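Local coordinates for type III chaperone protein ShcA (Pseudomonas syringae pv. tomato, PDB 4G6T), which probably acts as a class IA type III secretion chaperone of the CesT family, binding its partner effector protein before export, at residues Y95-S100 against E120-W125. Residues are numbered along the deposited sequence; the frame is centred on the assembly and turned at random.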
ATOM      1  N   TYR A  95       6.452  -5.766 -12.328  1.00 24.22           N
ATOM      2  CA  TYR A  95       7.465  -5.352 -11.343  1.00 22.50           C
ATOM      3  C   TYR A  95       6.766  -4.615 -10.208  1.00 24.88           C
ATOM      4  O   TYR A  95       5.932  -3.702 -10.422  1.00 24.26           O
ATOM      5  CB  TYR A  95       8.548  -4.518 -11.927  1.00 24.81           C
ATOM      6  CG  TYR A  95       9.398  -5.254 -12.932  1.00 25.59           C
ATOM      7  CD1 TYR A  95      10.299  -6.208 -12.523  1.00 27.91           C
ATOM      8  CD2 TYR A  95       9.295  -4.987 -14.262  1.00 28.52           C
ATOM      9  CE1 TYR A  95      11.097  -6.883 -13.430  1.00 29.79           C
ATOM     10  CE2 TYR A  95      10.119  -5.641 -15.180  1.00 30.92           C
ATOM     11  CZ  TYR A  95      11.003  -6.586 -14.742  1.00 32.32           C
ATOM     12  OH  TYR A  95      11.818  -7.257 -15.658  1.00 34.72           O
ATOM     13  N   HIS A  96       7.160  -4.980  -9.000  1.00 20.23           N
ATOM     14  CA  HIS A  96       6.641  -4.401  -7.754  1.00 20.27           C
ATOM     15  C   HIS A  96       7.712  -3.712  -6.991  1.00 21.83           C
ATOM     16  O   HIS A  96       8.784  -4.326  -6.782  1.00 22.60           O
ATOM     17  CB  HIS A  96       6.006  -5.440  -6.868  1.00 20.90           C
ATOM     18  CG  HIS A  96       4.770  -6.071  -7.463  1.00 22.13           C
ATOM     19  ND1 HIS A  96       3.537  -6.068  -6.860  1.00 26.17           N
ATOM     20  CD2 HIS A  96       4.618  -6.706  -8.651  1.00 20.14           C
ATOM     21  CE1 HIS A  96       2.635  -6.681  -7.684  1.00 23.03           C
ATOM     22  NE2 HIS A  96       3.293  -7.099  -8.758  1.00 26.53           N
ATOM     23  N   ALA A  97       7.452  -2.509  -6.473  1.00 19.19           N
ATOM     24  CA  ALA A  97       8.291  -1.832  -5.498  1.00 18.34           C
ATOM     25  C   ALA A  97       7.675  -2.107  -4.105  1.00 19.77           C
ATOM     26  O   ALA A  97       6.482  -2.359  -3.969  1.00 19.80           O
ATOM     27  CB  ALA A  97       8.362  -0.365  -5.759  1.00 20.84           C
ATOM     28  N   TYR A  98       8.524  -2.186  -3.073  1.00 18.18           N
ATOM     29  CA  TYR A  98       8.002  -2.539  -1.756  1.00 19.56           C
ATOM     30  C   TYR A  98       8.849  -1.925  -0.647  1.00 17.45           C
ATOM     31  O   TYR A  98      10.088  -1.638  -0.806  1.00 19.86           O
ATOM     32  CB  TYR A  98       7.873  -4.048  -1.566  1.00 20.08           C
ATOM     33  CG  TYR A  98       9.242  -4.710  -1.569  1.00 18.45           C
ATOM     34  CD1 TYR A  98       9.890  -4.927  -0.352  1.00 20.49           C
ATOM     35  CD2 TYR A  98       9.795  -5.176  -2.712  1.00 21.12           C
ATOM     36  CE1 TYR A  98      11.103  -5.597  -0.319  1.00 22.16           C
ATOM     37  CE2 TYR A  98      11.060  -5.801  -2.685  1.00 21.77           C
ATOM     38  CZ  TYR A  98      11.692  -5.987  -1.462  1.00 24.31           C
ATOM     39  OH  TYR A  98      12.962  -6.542  -1.406  1.00 25.09           O
ATOM     40  N   GLN A  99       8.209  -1.678   0.491  1.00 18.00           N
ATOM     41  CA  GLN A  99       8.916  -1.316   1.736  1.00 20.24           C
ATOM     42  C   GLN A  99       8.173  -2.010   2.841  1.00 21.99           C
ATOM     43  O   GLN A  99       6.949  -2.133   2.796  1.00 23.13           O
ATOM     44  CB  GLN A  99       8.959   0.162   1.948  1.00 21.35           C
ATOM     45  CG  GLN A  99       9.570   0.672   3.261  1.00 20.64           C
ATOM     46  CD  GLN A  99      11.020   0.253   3.455  1.00 21.18           C
ATOM     47  OE1 GLN A  99      11.334  -0.927   3.499  1.00 23.89           O
ATOM     48  NE2 GLN A  99      11.867   1.216   3.413  1.00 24.34           N
ATOM     49  N   SER A 100       8.872  -2.527   3.830  1.00 19.91           N
ATOM     50  CA  SER A 100       8.246  -3.136   4.992  1.00 19.81           C
ATOM     51  C   SER A 100       8.563  -2.314   6.195  1.00 20.59           C
ATOM     52  O   SER A 100       9.676  -1.813   6.375  1.00 23.82           O
ATOM     53  CB  SER A 100       8.728  -4.567   5.220  1.00 24.47           C
ATOM     54  OG  SER A 100       8.201  -5.078   6.424  1.00 29.27           O
ATOM     55  N   GLU A 120       8.666   8.213  -4.603  1.00 19.54           N
ATOM     56  CA  GLU A 120       9.769   8.831  -5.361  1.00 21.20           C
ATOM     57  C   GLU A 120      10.630   7.747  -6.036  1.00 22.16           C
ATOM     58  O   GLU A 120      11.129   7.958  -7.174  1.00 23.00           O
ATOM     59  CB  GLU A 120      10.520   9.800  -4.558  1.00 24.18           C
ATOM     60  CG  GLU A 120       9.670  11.047  -4.108  1.00 24.87           C
ATOM     61  CD  GLU A 120       8.778  11.635  -5.233  1.00 27.06           C
ATOM     62  OE1 GLU A 120       9.332  12.072  -6.261  1.00 26.39           O
ATOM     63  OE2 GLU A 120       7.534  11.589  -5.168  1.00 27.98           O
ATOM     64  N   TRP A 121      10.804   6.594  -5.405  1.00 19.46           N
ATOM     65  CA  TRP A 121      11.459   5.430  -6.018  1.00 19.34           C
ATOM     66  C   TRP A 121      10.735   4.969  -7.243  1.00 21.31           C
ATOM     67  O   TRP A 121      11.342   4.775  -8.321  1.00 20.94           O
ATOM     68  CB  TRP A 121      11.541   4.321  -4.933  1.00 18.58           C
ATOM     69  CG  TRP A 121      12.006   2.936  -5.297  1.00 19.78           C
ATOM     70  CD1 TRP A 121      11.259   1.782  -5.389  1.00 21.72           C
ATOM     71  CD2 TRP A 121      13.373   2.508  -5.502  1.00 21.52           C
ATOM     72  NE1 TRP A 121      12.087   0.688  -5.584  1.00 21.90           N
ATOM     73  CE2 TRP A 121      13.346   1.105  -5.639  1.00 21.24           C
ATOM     74  CE3 TRP A 121      14.581   3.179  -5.495  1.00 23.41           C
ATOM     75  CZ2 TRP A 121      14.541   0.371  -5.852  1.00 19.05           C
ATOM     76  CZ3 TRP A 121      15.747   2.452  -5.713  1.00 23.24           C
ATOM     77  CH2 TRP A 121      15.685   1.086  -5.920  1.00 21.63           C
ATOM     78  N   MET A 122       9.407   4.831  -7.169  1.00 19.61           N
ATOM     79  CA  MET A 122       8.543   4.504  -8.304  1.00 20.48           C
ATOM     80  C   MET A 122       8.717   5.542  -9.408  1.00 21.01           C
ATOM     81  O   MET A 122       8.834   5.179 -10.570  1.00 20.05           O
ATOM     82  CB  MET A 122       7.105   4.420  -7.811  1.00 19.14           C
ATOM     83  CG  MET A 122       6.886   3.174  -6.951  1.00 19.80           C
ATOM     84  SD  MET A 122       5.392   3.229  -5.966  1.00 20.95           S
ATOM     85  CE  MET A 122       4.144   3.127  -7.313  1.00 22.24           C
ATOM     86  N   ARG A 123       8.734   6.792  -9.031  1.00 20.49           N
ATOM     87  CA  ARG A 123       8.839   7.881 -10.026  1.00 20.69           C
ATOM     88  C   ARG A 123      10.158   7.721 -10.778  1.00 23.96           C
ATOM     89  O   ARG A 123      10.175   7.792 -12.018  1.00 24.12           O
ATOM     90  CB  ARG A 123       8.729   9.236  -9.372  1.00 21.88           C
ATOM     91  CG  ARG A 123       8.667  10.365 -10.396  1.00 22.74           C
ATOM     92  CD  ARG A 123       8.659  11.748  -9.788  1.00 23.36           C
ATOM     93  NE  ARG A 123       7.771  11.839  -8.639  1.00 24.18           N
ATOM     94  CZ  ARG A 123       6.439  11.907  -8.657  1.00 25.29           C
ATOM     95  NH1 ARG A 123       5.735  11.887  -9.785  1.00 25.92           N
ATOM     96  NH2 ARG A 123       5.798  11.959  -7.502  1.00 25.32           N
ATOM     97  N   GLY A 124      11.226   7.486 -10.038  1.00 22.27           N
ATOM     98  CA  GLY A 124      12.571   7.369 -10.673  1.00 23.23           C
ATOM     99  C   GLY A 124      12.594   6.241 -11.645  1.00 25.59           C
ATOM    100  O   GLY A 124      13.127   6.368 -12.794  1.00 26.17           O
ATOM    101  N   TRP A 125      12.054   5.077 -11.301  1.00 23.84           N
ATOM    102  CA  TRP A 125      12.085   3.931 -12.205  1.00 23.58           C
ATOM    103  C   TRP A 125      11.248   4.115 -13.443  1.00 25.94           C
ATOM    104  O   TRP A 125      11.496   3.546 -14.484  1.00 28.49           O
ATOM    105  CB  TRP A 125      11.662   2.632 -11.489  1.00 23.95           C
ATOM    106  CG  TRP A 125      12.811   2.115 -10.637  1.00 22.44           C
ATOM    107  CD1 TRP A 125      12.927   2.146  -9.272  1.00 22.48           C
ATOM    108  CD2 TRP A 125      14.103   1.584 -11.138  1.00 25.14           C
ATOM    109  NE1 TRP A 125      14.164   1.653  -8.885  1.00 24.00           N
ATOM    110  CE2 TRP A 125      14.921   1.342  -9.962  1.00 26.49           C
ATOM    111  CE3 TRP A 125      14.620   1.324 -12.413  1.00 27.19           C
ATOM    112  CZ2 TRP A 125      16.213   0.801 -10.048  1.00 27.84           C
ATOM    113  CZ3 TRP A 125      15.926   0.793 -12.486  1.00 29.28           C
ATOM    114  CH2 TRP A 125      16.690   0.547 -11.337  1.00 29.32           C
TER
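Ala97 offers a single methyl group to the helix that packs against the sheet, and two side chains from successive helical positions close on it. The pyrrole edge of Trp121 comes nearest, with CD1 of Trp121 3.6 Å from CB of Ala97; the methyl lies near the indole plane, so it meets the rim and not a face. Next to it, CG of Met122 stands 4.0 Å from the same CB of Ala97. The CA atoms of Ala97 and Met122 are 6.9 Å apart, consistent with a close approach at an alanine.

A first torsion of 172° swings CG of Trp121 anti to the backbone N and brings the pyrrole edge to Ala97, while a hydrogen bond from NE1 of Trp121 to the carbonyl oxygen of Gly85 helps hold it there. Over one indole face, near its periphery, NE1 of Trp125, one turn along, sits 3.2 Å from the ring plane.

Strand 95-102 runs between strands 53-59 and 85-88 of the antiparallel sheet, and helix 108-127 packs over it here, as part of the α/β fold of class I type III chaperones, with Trp121 and Trp125 also reaching Leu86 of strand 85-88, an edge strand of the sheet within this chain.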